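Local structure of putative oxidoreductase YfjR (Streptomyces aurantiacus, 4OQZ) at residues A[171-174]-A[175-178]; A[179-182]-A[183-186]; A[202-205]-A[206-210]; A[239-242]-A[243-246]; A[255-258]-A[259-263]. The protein reduces imines to amines with S selectivity, probably using NADPH as hydride donor, and acts in the direct reductive amination of ketones. All blocks are in the same frame, centred on the assembly; numbering follows the deposited sequence.

Overall arrangement
All five contacts are local, each between successive turns of one helix, and all reach the second subunit. Contacts 1 and 2 adjoin on helix 163-191 and are buried; sulfur, tryptophan and other aromatic groups dominate them. Contacts 3, 4 and 5, on helices 197-209, 234-250 and 256-269, are partly buried, each with one apolar flank and one more polar flank. Contact 2 touches contact 3 through Tyr183 and Val204, and contact 5 through Leu181, Ser182 and Gln185; contact 1 meets contact 5 through Pro178 and Phe257. Contacts 4 and 5 also touch, centres about 9 Å apart, against about 23 Å for contacts 1 and 4. Histidines mark contact 4's polar flank, an arginine that of contact 5.

Contact 1: residues A[171-174]-A[175-178]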
loop_
_atom_site.group_PDB
_atom_site.type_symbol
_atom_site.label_atom_id
_atom_site.label_comp_id
_atom_site.label_asym_id
_atom_site.label_seq_id
_atom_site.Cartn_x
_atom_site.Cartn_y
_atom_site.Cartn_z
ATOM N N LEU A 171 8.874 -5.523 -8.681
ATOM C CA LEU A 171 8.763 -4.208 -8.051
ATOM C C LEU A 171 7.301 -3.897 -7.838
ATOM O O LEU A 171 6.923 -3.409 -6.772
ATOM C CB LEU A 171 9.454 -3.138 -8.922
ATOM C CG LEU A 171 10.732 -2.433 -8.419
ATOM C CD1 LEU A 171 11.405 -3.141 -7.231
ATOM C CD2 LEU A 171 11.718 -2.226 -9.536
ATOM N N ASN A 172 6.460 -4.265 -8.820
ATOM C CA ASN A 172 5.020 -4.128 -8.720
ATOM C C ASN A 172 4.437 -5.034 -7.600
ATOM O O ASN A 172 3.603 -4.584 -6.814
ATOM C CB ASN A 172 4.364 -4.493 -10.067
ATOM C CG ASN A 172 2.897 -4.195 -10.108
ATOM O OD1 ASN A 172 2.048 -4.981 -9.666
ATOM N ND2 ASN A 172 2.570 -3.025 -10.609
ATOM N N MET A 173 4.847 -6.308 -7.563
ATOM C CA MET A 173 4.336 -7.301 -6.609
ATOM C C MET A 173 4.802 -7.001 -5.175
ATOM O O MET A 173 4.065 -7.279 -4.231
ATOM C CB MET A 173 4.707 -8.726 -7.055
ATOM C CG MET A 173 4.178 -9.127 -8.439
ATOM S SD MET A 173 2.559 -8.479 -9.006
ATOM C CE MET A 173 1.510 -9.261 -7.935
ATOM N N VAL A 174 5.993 -6.367 -5.028
ATOM C CA VAL A 174 6.567 -5.875 -3.765
ATOM C C VAL A 174 5.590 -4.924 -3.072
ATOM O O VAL A 174 5.527 -4.863 -1.864
ATOM C CB VAL A 174 7.946 -5.203 -4.017
ATOM C CG1 VAL A 174 8.230 -4.062 -3.050
ATOM C CG2 VAL A 174 9.067 -6.223 -3.965
ATOM N N VAL A 175 4.879 -4.151 -3.858
ATOM C CA VAL A 175 3.937 -3.160 -3.418
ATOM C C VAL A 175 2.520 -3.755 -3.313
ATOM O O VAL A 175 1.844 -3.537 -2.308
ATOM C CB VAL A 175 3.997 -1.978 -4.412
ATOM C CG1 VAL A 175 2.792 -1.061 -4.257
ATOM C CG2 VAL A 175 5.300 -1.202 -4.259
ATOM N N PHE A 176 2.050 -4.446 -4.359
ATOM C CA PHE A 176 0.691 -5.003 -4.424
ATOM C C PHE A 176 0.326 -5.963 -3.282
ATOM O O PHE A 176 -0.659 -5.755 -2.580
ATOM C CB PHE A 176 0.490 -5.724 -5.761
ATOM C CG PHE A 176 -0.885 -6.335 -5.900
ATOM C CD1 PHE A 176 -1.987 -5.543 -6.215
ATOM C CD2 PHE A 176 -1.085 -7.697 -5.686
ATOM C CE1 PHE A 176 -3.260 -6.100 -6.310
ATOM C CE2 PHE A 176 -2.363 -8.247 -5.779
ATOM C CZ PHE A 176 -3.438 -7.443 -6.089
ATOM N N TRP A 177 1.100 -7.018 -3.126
ATOM C CA TRP A 177 0.815 -8.048 -2.100
ATOM C C TRP A 177 0.718 -7.484 -0.697
ATOM O O TRP A 177 -0.329 -7.689 -0.101
ATOM C CB TRP A 177 1.778 -9.207 -2.188
ATOM C CG TRP A 177 1.722 -9.982 -3.464
ATOM C CD1 TRP A 177 2.779 -10.283 -4.276
ATOM C CD2 TRP A 177 0.587 -10.677 -4.008
ATOM N NE1 TRP A 177 2.376 -11.123 -5.285
ATOM C CE2 TRP A 177 1.041 -11.395 -5.138
ATOM C CE3 TRP A 177 -0.740 -10.870 -3.578
ATOM C CZ2 TRP A 177 0.181 -12.176 -5.928
ATOM C CZ3 TRP A 177 -1.590 -11.646 -4.356
ATOM C CH2 TRP A 177 -1.138 -12.264 -5.531
ATOM N N PRO A 178 1.695 -6.652 -0.212
ATOM C CA PRO A 178 1.545 -6.025 1.112
ATOM C C PRO A 178 0.422 -5.025 1.172
ATOM O O PRO A 178 -0.189 -4.920 2.220
ATOM C CB PRO A 178 2.898 -5.317 1.331
ATOM C CG PRO A 178 3.841 -5.992 0.402
ATOM C CD PRO A 178 3.010 -6.304 -0.798
#
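Met173 CE lies over one face of the Trp177 indole, offset toward the rim, 3.5 Å from Trp177 CE2 and 3.4 Å from Trp177 NE1. This is a Met-aromatic contact one helical turn long, on helix 163-191, the long helix that runs from the Rossmann domain into the helical C-terminal domain. Met173 SD stands 5.2 Å from the centroid of the five-membered ring of Trp177, in an oblique position; the methyl, not the sulfur, makes the close contact. The chain gets there by starting with CG beside the backbone N (chi1 -59°), then bending twice; the first bend, chi2 -34°, falls well short of staggered and suggests some strain. The same methyl reaches Phe176 CD2 at 3.8 Å, so one methyl touches both aromatic side chains. Farther out, the indole meets the second subunit: Phe265 and Phe278 of that chain pack against its ring, and Ser240 of that chain takes the hydrogen bond from Trp177 NE1. Backbone bonding is uneven here because Pro178 has no N-H to give to the preceding turn, and the helix is kinked. Trp177 N still bonds Met173 O. One residue earlier, Asn172 O takes two donors: Phe176 N in the carbonyl plane at 2.9 Å, and Val175 N well above that plane at 3.2 Å with a bent N-H angle of 138°. At the proline, ring carbons occupy the place of a donor, with Val174 O 3.0 Å from Pro178 CG.

Contact 2: residues A[179-182]-A[183-186]; sequences AMLS and YWQA
Trp184 packs back over the preceding turn of helix 163-191 onto Met180 and Leu181, an i to i+3 and i+4 side-chain contact in the buried part of the helical C-terminal domain. Three approaches hold the indole. Met180 CE, brought round by bends at chi2 and chi3, crosses the benzo end obliquely and comes to 3.5 Å from Trp184 CH2. Leu181 meets the pyrrole end at about a right angle, its CD1 4.0 Å from Trp184 CD1. Between them Met180 O sits over one ring face, 3.4 Å from Trp184 CD2, while also accepting Trp184 N at 2.9 Å. The side chain folds back this way because Trp184 CG lies beside the backbone N (chi1 -60°). The indole also meets Phe278 and Tyr218 of the second subunit, so an alanine here would probably leave Met180 CE and those two rings without their shared partner and open a gap between the subunits. The polar side chains are tied down separately. Ser182 OG donates to Ala179 O at 2.8 Å, joining Tyr183 N on that oxygen, while Tyr183 OH bonds Ala197 O and Gln185 NE2 bonds Asp254 O and Asn248 OD1, all in the same chain. Phe257 and Phe208 of neighbouring helices pack on Ser182. With its hydroxyl turned back onto the helix's own carbonyl, Ser182 OG is satisfied by Ala179 O, and the residue can therefore sit beside those two aromatic rings.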
loop_
_atom_site.group_PDB
_atom_site.type_symbol
_atom_site.label_atom_id
_atom_site.label_comp_id
_atom_site.label_asym_id
_atom_site.label_seq_id
_atom_site.Cartn_x
_atom_site.Cartn_y
_atom_site.Cartn_z
ATOM N N ALA A 179 0.171 -4.245 0.094
ATOM C CA ALA A 179 -0.946 -3.304 0.095
ATOM C C ALA A 179 -2.244 -4.061 0.319
ATOM O O ALA A 179 -3.016 -3.742 1.234
ATOM C CB ALA A 179 -1.004 -2.559 -1.222
ATOM N N MET A 180 -2.432 -5.162 -0.426
ATOM C CA MET A 180 -3.630 -5.991 -0.259
ATOM C C MET A 180 -3.712 -6.654 1.092
ATOM O O MET A 180 -4.808 -6.695 1.665
ATOM C CB MET A 180 -3.800 -7.010 -1.387
ATOM C CG MET A 180 -4.144 -6.388 -2.750
ATOM S SD MET A 180 -5.531 -5.201 -2.787
ATOM C CE MET A 180 -6.904 -6.288 -2.303
ATOM N N LEU A 181 -2.556 -7.099 1.628
ATOM C CA LEU A 181 -2.457 -7.694 2.948
ATOM C C LEU A 181 -2.772 -6.690 4.056
ATOM O O LEU A 181 -3.403 -7.084 5.047
ATOM C CB LEU A 181 -1.091 -8.348 3.165
ATOM C CG LEU A 181 -0.917 -9.163 4.484
ATOM C CD1 LEU A 181 -1.996 -10.261 4.617
ATOM C CD2 LEU A 181 0.437 -9.785 4.558
ATOM N N SER A 182 -2.382 -5.380 3.868
ATOM C CA SER A 182 -2.682 -4.326 4.842
ATOM C C SER A 182 -4.184 -4.088 4.841
ATOM O O SER A 182 -4.765 -3.809 5.892
ATOM C CB SER A 182 -1.871 -3.065 4.585
ATOM O OG SER A 182 -2.428 -2.288 3.529
ATOM N N TYR A 183 -4.808 -4.223 3.668
ATOM C CA TYR A 183 -6.273 -4.162 3.563
ATOM C C TYR A 183 -6.895 -5.360 4.291
ATOM O O TYR A 183 -7.847 -5.169 5.040
ATOM C CB TYR A 183 -6.776 -4.016 2.107
ATOM C CG TYR A 183 -8.287 -3.876 2.013
ATOM C CD1 TYR A 183 -8.971 -2.949 2.796
ATOM C CD2 TYR A 183 -9.031 -4.696 1.172
ATOM C CE1 TYR A 183 -10.349 -2.802 2.709
ATOM C CE2 TYR A 183 -10.428 -4.600 1.117
ATOM C CZ TYR A 183 -11.083 -3.660 1.903
ATOM O OH TYR A 183 -12.442 -3.522 1.866
ATOM N N TRP A 184 -6.313 -6.577 4.174
ATOM C CA TRP A 184 -6.886 -7.744 4.886
ATOM C C TRP A 184 -6.755 -7.497 6.382
ATOM O O TRP A 184 -7.680 -7.788 7.120
ATOM C CB TRP A 184 -6.222 -9.082 4.523
ATOM C CG TRP A 184 -6.247 -9.552 3.090
ATOM C CD1 TRP A 184 -5.462 -10.534 2.563
ATOM C CD2 TRP A 184 -7.140 -9.148 2.036
ATOM N NE1 TRP A 184 -5.751 -10.713 1.231
ATOM C CE2 TRP A 184 -6.788 -9.888 0.885
ATOM C CE3 TRP A 184 -8.153 -8.177 1.923
ATOM C CZ2 TRP A 184 -7.432 -9.714 -0.348
ATOM C CZ3 TRP A 184 -8.801 -8.027 0.707
ATOM C CH2 TRP A 184 -8.438 -8.789 -0.408
ATOM N N GLN A 185 -5.639 -6.855 6.812
ATOM C CA GLN A 185 -5.444 -6.478 8.210
ATOM C C GLN A 185 -6.470 -5.424 8.717
ATOM O O GLN A 185 -6.928 -5.519 9.858
ATOM C CB GLN A 185 -4.011 -5.988 8.434
ATOM C CG GLN A 185 -3.689 -5.730 9.891
ATOM C CD GLN A 185 -3.443 -6.982 10.682
ATOM O OE1 GLN A 185 -2.822 -7.943 10.207
ATOM N NE2 GLN A 185 -3.923 -6.994 11.913
ATOM N N ALA A 186 -6.816 -4.443 7.866
ATOM C CA ALA A 186 -7.773 -3.366 8.144
ATOM C C ALA A 186 -9.169 -3.957 8.291
ATOM O O ALA A 186 -9.886 -3.622 9.239
ATOM C CB ALA A 186 -7.760 -2.359 6.992
#

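Contact 3: residues A[202-205]-A[206-210]; sequences PYVS and ENFAG
With chi1 at 176°, Val204 sets CG1 opposite its own backbone N, and Phe208, one turn on, has CG beside its N (chi1 -76°); the two side chains therefore lie alongside each other, pointing the same way. Val204 CG1 touches the ring at CE2 of Phe208, 3.5 Å away, and at CD2 at 3.8 Å. The ring also comes near the backbone, obliquely, with Phe208 CD2 3.3 Å from Val204 O, the oxygen that accepts Phe208 N at 3.0 Å in a fairly straight bond (163°). A serine in place of Phe208 would probably strip Val204 CG1 of its aromatic neighbour and open a gap against helix 163-191. Of the polar residues, Ser205 OG bonds the backbone oxygen of Ala201, whereas Glu206 leads away at the exposed surface. Helix 197-209 thus presents its Val204 and Phe208 flank to helix 163-191 of the same chain, against Tyr183 and Ala179, with Phe208 also packing on Val175 of the second subunit. At the other end, Tyr203 reaches that subunit's Rossmann sheet, where its OH bonds Asp156 on strand 154-159 and its ring meets Phe133 on strand 131-135.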
loop_
_atom_site.group_PDB
_atom_site.type_symbol
_atom_site.label_atom_id
_atom_site.label_comp_id
_atom_site.label_asym_id
_atom_site.label_seq_id
_atom_site.Cartn_x
_atom_site.Cartn_y
_atom_site.Cartn_z
ATOM N N PRO A 202 -13.933 3.022 1.103
ATOM C CA PRO A 202 -13.649 4.376 0.601
ATOM C C PRO A 202 -12.410 5.007 1.244
ATOM O O PRO A 202 -11.618 5.621 0.546
ATOM C CB PRO A 202 -14.926 5.168 0.931
ATOM C CG PRO A 202 -15.972 4.133 1.241
ATOM C CD PRO A 202 -15.236 2.978 1.805
ATOM N N TYR A 203 -12.230 4.801 2.548
ATOM C CA TYR A 203 -11.108 5.315 3.314
ATOM C C TYR A 203 -9.775 4.739 2.873
ATOM O O TYR A 203 -8.801 5.480 2.741
ATOM C CB TYR A 203 -11.360 5.082 4.811
ATOM C CG TYR A 203 -12.538 5.884 5.336
ATOM C CD1 TYR A 203 -12.444 7.261 5.515
ATOM C CD2 TYR A 203 -13.753 5.271 5.628
ATOM C CE1 TYR A 203 -13.533 8.010 5.956
ATOM C CE2 TYR A 203 -14.837 6.005 6.119
ATOM C CZ TYR A 203 -14.719 7.377 6.287
ATOM O OH TYR A 203 -15.779 8.120 6.762
ATOM N N VAL A 204 -9.740 3.428 2.622
ATOM C CA VAL A 204 -8.542 2.691 2.224
ATOM C C VAL A 204 -8.137 3.080 0.821
ATOM O O VAL A 204 -6.955 3.340 0.584
ATOM C CB VAL A 204 -8.708 1.168 2.430
ATOM C CG1 VAL A 204 -7.494 0.395 1.912
ATOM C CG2 VAL A 204 -8.964 0.854 3.896
ATOM N N SER A 205 -9.118 3.159 -0.097
ATOM C CA SER A 205 -8.932 3.611 -1.487
ATOM C C SER A 205 -8.333 5.013 -1.548
ATOM O O SER A 205 -7.443 5.246 -2.356
ATOM C CB SER A 205 -10.265 3.634 -2.232
ATOM O OG SER A 205 -10.762 2.315 -2.277
ATOM N N GLU A 206 -8.882 5.947 -0.754
ATOM C CA GLU A 206 -8.461 7.349 -0.621
ATOM C C GLU A 206 -7.057 7.420 -0.065
ATOM O O GLU A 206 -6.266 8.256 -0.513
ATOM C CB GLU A 206 -9.425 8.096 0.331
ATOM C CG GLU A 206 -9.239 9.606 0.417
ATOM C CD GLU A 206 -9.578 10.414 -0.824
ATOM O OE1 GLU A 206 -10.784 10.560 -1.130
ATOM O OE2 GLU A 206 -8.638 10.947 -1.462
ATOM N N ASN A 207 -6.745 6.559 0.926
ATOM C CA ASN A 207 -5.412 6.488 1.497
ATOM C C ASN A 207 -4.392 6.095 0.384
ATOM O O ASN A 207 -3.395 6.779 0.192
ATOM C CB ASN A 207 -5.390 5.503 2.682
ATOM C CG ASN A 207 -4.162 5.600 3.572
ATOM O OD1 ASN A 207 -3.200 6.360 3.317
ATOM N ND2 ASN A 207 -4.201 4.895 4.689
ATOM N N PHE A 208 -4.672 5.042 -0.385
ATOM C CA PHE A 208 -3.782 4.603 -1.455
ATOM C C PHE A 208 -3.674 5.627 -2.563
ATOM O O PHE A 208 -2.581 5.818 -3.098
ATOM C CB PHE A 208 -4.259 3.271 -2.040
ATOM C CG PHE A 208 -3.944 2.087 -1.147
ATOM C CD1 PHE A 208 -2.658 1.876 -0.669
ATOM C CD2 PHE A 208 -4.920 1.161 -0.831
ATOM C CE1 PHE A 208 -2.360 0.766 0.140
ATOM C CE2 PHE A 208 -4.620 0.059 -0.005
ATOM C CZ PHE A 208 -3.343 -0.125 0.462
ATOM N N ALA A 209 -4.812 6.265 -2.918
ATOM C CA ALA A 209 -4.863 7.325 -3.933
ATOM C C ALA A 209 -3.954 8.534 -3.566
ATOM O O ALA A 209 -3.326 9.124 -4.449
ATOM C CB ALA A 209 -6.296 7.775 -4.121
ATOM N N GLY A 210 -3.859 8.866 -2.275
ATOM C CA GLY A 210 -3.015 9.977 -1.835
ATOM C C GLY A 210 -1.575 9.596 -1.529
ATOM O O GLY A 210 -0.799 10.445 -1.097
#

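Contact 4: residues A[239-242]-A[243-246]; sequences ASME and HVVH
His243 folds back over the turn that begins with Ala239. Its CB lies 3.4 Å from Ser240 O; from there CG, placed beside the backbone N (chi1 -64°), swings the imidazole face against the Ala239 carbonyl oxygen. That oxygen stands over the ring centre, 3.3 Å from His243 CG and equally 3.3 Å from CD2; the far ring atoms are a little more distant, to 3.8 Å at His243 CE1. The ring face thus meets the oxygen, and Ala239 O in addition accepts His243 N in a long bond of 3.3 Å. His246 does the reverse: its ring edge points at a carbonyl, with His246 CD2 3.1 Å from Glu242 O near the ring plane. Glu242 itself turns elsewhere, OE1 bonding His266 NE2 of helix 256-269. On the buried flank Met241, bent at chi2 and chi3, lays CE 3.8 Å from Val244 CG1. Val244 also packs on Gln170 of the second subunit, and Met241 on Pro258, Val261 and Phe265 of its own chain. With histidines along one side and methionine and valine along another, helix 234-250 is a typical amphipathic helix of the all-helical C-terminal domain.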
loop_
_atom_site.group_PDB
_atom_site.type_symbol
_atom_site.label_atom_id
_atom_site.label_comp_id
_atom_site.label_asym_id
_atom_site.label_seq_id
_atom_site.Cartn_x
_atom_site.Cartn_y
_atom_site.Cartn_z
ATOM N N ALA A 239 6.431 4.521 17.433
ATOM C CA ALA A 239 5.354 4.705 18.416
ATOM C C ALA A 239 3.980 4.573 17.789
ATOM O O ALA A 239 3.068 4.084 18.440
ATOM C CB ALA A 239 5.489 6.054 19.108
ATOM N N SER A 240 3.825 5.018 16.534
ATOM C CA SER A 240 2.566 4.929 15.823
ATOM C C SER A 240 2.290 3.452 15.515
ATOM O O SER A 240 1.176 2.974 15.737
ATOM C CB SER A 240 2.603 5.778 14.559
ATOM O OG SER A 240 1.363 5.710 13.876
ATOM N N MET A 241 3.335 2.718 15.091
ATOM C CA MET A 241 3.211 1.292 14.829
ATOM C C MET A 241 2.942 0.472 16.103
ATOM O O MET A 241 2.237 -0.537 16.023
ATOM C CB MET A 241 4.402 0.760 14.031
ATOM C CG MET A 241 4.212 0.862 12.540
ATOM S SD MET A 241 2.567 0.390 11.921
ATOM C CE MET A 241 2.498 -1.406 12.371
ATOM N N GLU A 242 3.441 0.938 17.273
ATOM C CA GLU A 242 3.195 0.294 18.577
ATOM C C GLU A 242 1.691 0.370 18.876
ATOM O O GLU A 242 1.108 -0.619 19.297
ATOM C CB GLU A 242 3.992 0.975 19.712
ATOM C CG GLU A 242 5.499 0.770 19.664
ATOM C CD GLU A 242 6.173 -0.015 20.775
ATOM O OE1 GLU A 242 7.410 0.125 20.911
ATOM O OE2 GLU A 242 5.489 -0.793 21.480
ATOM N N HIS A 243 1.064 1.529 18.581
ATOM C CA HIS A 243 -0.369 1.783 18.745
ATOM C C HIS A 243 -1.209 0.890 17.833
ATOM O O HIS A 243 -2.218 0.351 18.299
ATOM C CB HIS A 243 -0.684 3.278 18.515
ATOM C CG HIS A 243 -0.055 4.198 19.519
ATOM N ND1 HIS A 243 0.301 3.758 20.792
ATOM C CD2 HIS A 243 0.254 5.510 19.413
ATOM C CE1 HIS A 243 0.822 4.808 21.403
ATOM N NE2 HIS A 243 0.815 5.886 20.615
ATOM N N VAL A 244 -0.788 0.723 16.538
ATOM C CA VAL A 244 -1.432 -0.161 15.554
ATOM C C VAL A 244 -1.376 -1.591 16.128
ATOM O O VAL A 244 -2.415 -2.244 16.212
ATOM C CB VAL A 244 -0.798 -0.044 14.133
ATOM C CG1 VAL A 244 -1.246 -1.191 13.215
ATOM C CG2 VAL A 244 -1.133 1.314 13.487
ATOM N N VAL A 245 -0.186 -2.038 16.590
ATOM C CA VAL A 245 0.005 -3.356 17.242
ATOM C C VAL A 245 -0.898 -3.498 18.477
ATOM O O VAL A 245 -1.494 -4.565 18.667
ATOM C CB VAL A 245 1.504 -3.646 17.561
ATOM C CG1 VAL A 245 1.674 -4.695 18.669
ATOM C CG2 VAL A 245 2.257 -4.084 16.309
ATOM N N HIS A 246 -0.999 -2.446 19.315
ATOM C CA HIS A 246 -1.819 -2.527 20.536
ATOM C C HIS A 246 -3.314 -2.623 20.255
ATOM O O HIS A 246 -3.974 -3.488 20.822
ATOM C CB HIS A 246 -1.484 -1.408 21.538
ATOM C CG HIS A 246 -0.297 -1.708 22.406
ATOM N ND1 HIS A 246 -0.416 -2.468 23.562
ATOM C CD2 HIS A 246 0.997 -1.337 22.261
ATOM C CE1 HIS A 246 0.803 -2.531 24.077
ATOM N NE2 HIS A 246 1.688 -1.870 23.324
#

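Contact 5: residues A[255-258]-A[259-263]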
loop_
_atom_site.group_PDB
_atom_site.type_symbol
_atom_site.label_atom_id
_atom_site.label_comp_id
_atom_site.label_asym_id
_atom_site.label_seq_id
_atom_site.Cartn_x
_atom_site.Cartn_y
_atom_site.Cartn_z
ATOM N N THR A 255 -1.704 -9.825 15.257
ATOM C CA THR A 255 -0.698 -8.759 15.161
ATOM C C THR A 255 0.551 -9.130 14.345
ATOM O O THR A 255 1.501 -8.349 14.358
ATOM C CB THR A 255 -0.292 -8.229 16.557
ATOM O OG1 THR A 255 0.263 -9.283 17.356
ATOM C CG2 THR A 255 -1.422 -7.541 17.282
ATOM N N ALA A 256 0.552 -10.273 13.612
ATOM C CA ALA A 256 1.709 -10.721 12.813
ATOM C C ALA A 256 2.185 -9.729 11.738
ATOM O O ALA A 256 3.367 -9.385 11.726
ATOM C CB ALA A 256 1.473 -12.114 12.224
ATOM N N PHE A 257 1.284 -9.260 10.857
ATOM C CA PHE A 257 1.624 -8.261 9.824
ATOM C C PHE A 257 2.013 -6.905 10.442
ATOM O O PHE A 257 3.096 -6.430 10.112
ATOM C CB PHE A 257 0.521 -8.127 8.767
ATOM C CG PHE A 257 0.815 -7.118 7.681
ATOM C CD1 PHE A 257 1.917 -7.267 6.850
ATOM C CD2 PHE A 257 -0.038 -6.047 7.460
ATOM C CE1 PHE A 257 2.186 -6.331 5.841
ATOM C CE2 PHE A 257 0.234 -5.117 6.458
ATOM C CZ PHE A 257 1.325 -5.280 5.635
ATOM N N PRO A 258 1.246 -6.308 11.405
ATOM C CA PRO A 258 1.692 -5.041 12.002
ATOM C C PRO A 258 2.968 -5.157 12.827
ATOM O O PRO A 258 3.700 -4.185 12.890
ATOM C CB PRO A 258 0.510 -4.623 12.883
ATOM C CG PRO A 258 -0.659 -5.376 12.359
ATOM C CD PRO A 258 -0.078 -6.692 11.950
ATOM N N ARG A 259 3.249 -6.309 13.492
ATOM C CA ARG A 259 4.505 -6.347 14.229
ATOM C C ARG A 259 5.697 -6.434 13.296
ATOM O O ARG A 259 6.694 -5.782 13.546
ATOM C CB ARG A 259 4.546 -7.332 15.429
ATOM C CG ARG A 259 4.331 -8.808 15.132
ATOM C CD ARG A 259 4.429 -9.671 16.399
ATOM N NE ARG A 259 3.357 -9.417 17.374
ATOM C CZ ARG A 259 3.450 -8.589 18.415
ATOM N NH1 ARG A 259 2.425 -8.439 19.244
ATOM N NH2 ARG A 259 4.575 -7.922 18.648
ATOM N N ALA A 260 5.546 -7.117 12.160
ATOM C CA ALA A 260 6.575 -7.208 11.114
ATOM C C ALA A 260 6.995 -5.813 10.632
ATOM O O ALA A 260 8.191 -5.561 10.453
ATOM C CB ALA A 260 6.038 -8.012 9.946
ATOM N N VAL A 261 6.007 -4.891 10.482
ATOM C CA VAL A 261 6.218 -3.482 10.096
ATOM C C VAL A 261 6.896 -2.753 11.261
ATOM O O VAL A 261 7.895 -2.070 11.044
ATOM C CB VAL A 261 4.888 -2.807 9.651
ATOM C CG1 VAL A 261 5.050 -1.299 9.434
ATOM C CG2 VAL A 261 4.316 -3.487 8.416
ATOM N N LEU A 262 6.365 -2.910 12.496
ATOM C CA LEU A 262 6.940 -2.333 13.723
ATOM C C LEU A 262 8.389 -2.786 13.881
ATOM O O LEU A 262 9.234 -1.960 14.201
ATOM C CB LEU A 262 6.120 -2.760 14.967
ATOM C CG LEU A 262 6.705 -2.526 16.382
ATOM C CD1 LEU A 262 6.820 -1.035 16.725
ATOM C CD2 LEU A 262 5.854 -3.193 17.417
ATOM N N ASP A 263 8.671 -4.093 13.646
ATOM C CA ASP A 263 10.016 -4.687 13.762
ATOM C C ASP A 263 11.026 -3.955 12.892
ATOM O O ASP A 263 12.121 -3.684 13.370
ATOM C CB ASP A 263 10.014 -6.195 13.427
ATOM C CG ASP A 263 9.359 -7.114 14.453
ATOM O OD1 ASP A 263 9.462 -6.823 15.674
ATOM O OD2 ASP A 263 8.801 -8.159 14.042
#
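Arg259 turns the edge of its guanidinium toward the hydroxyl of Thr255, the two side chains running at a slant to each other. Thr255 OG1 accepts from NH1 of Arg259 at 3.0 Å and, weakly, from NE of Arg259 at 3.1 Å, a forked pair of bent bonds (135° and 134°) with the oxygen lying somewhat outside the guanidinium plane. Two torsions make this possible: Arg259 CG stands between its own N and carbonyl carbon (chi1 61°), and a bend at chi3 folds the tip back. The price is tight packing, since Arg259 CG comes within 3.0 Å of Thr255 O, the oxygen that also accepts Arg259 N. Because Arg259 touches a crystal neighbour, its pose may owe something to the lattice. Thr255 occupies the N-cap of helix 256-269, one of the helices of the C-terminal domain that pairs with its counterpart across the dimer, yet its side chain makes no capping bond and its hydroxyl oxygen accepts from the arginine instead. On the apolar side Phe257 offers one ring face to Val261, whose CG2 lies 4.4 Å from Phe257 CE1, a loose contact. Phe257 also packs on Leu181 and Gln185 of helix 163-191, and both Phe257 and Val261 rest on Pro178 of the second subunit. Ala260 meets Ala260 of that subunit; within its own chain Ala260 N bonds Ala256 O at 3.2 Å.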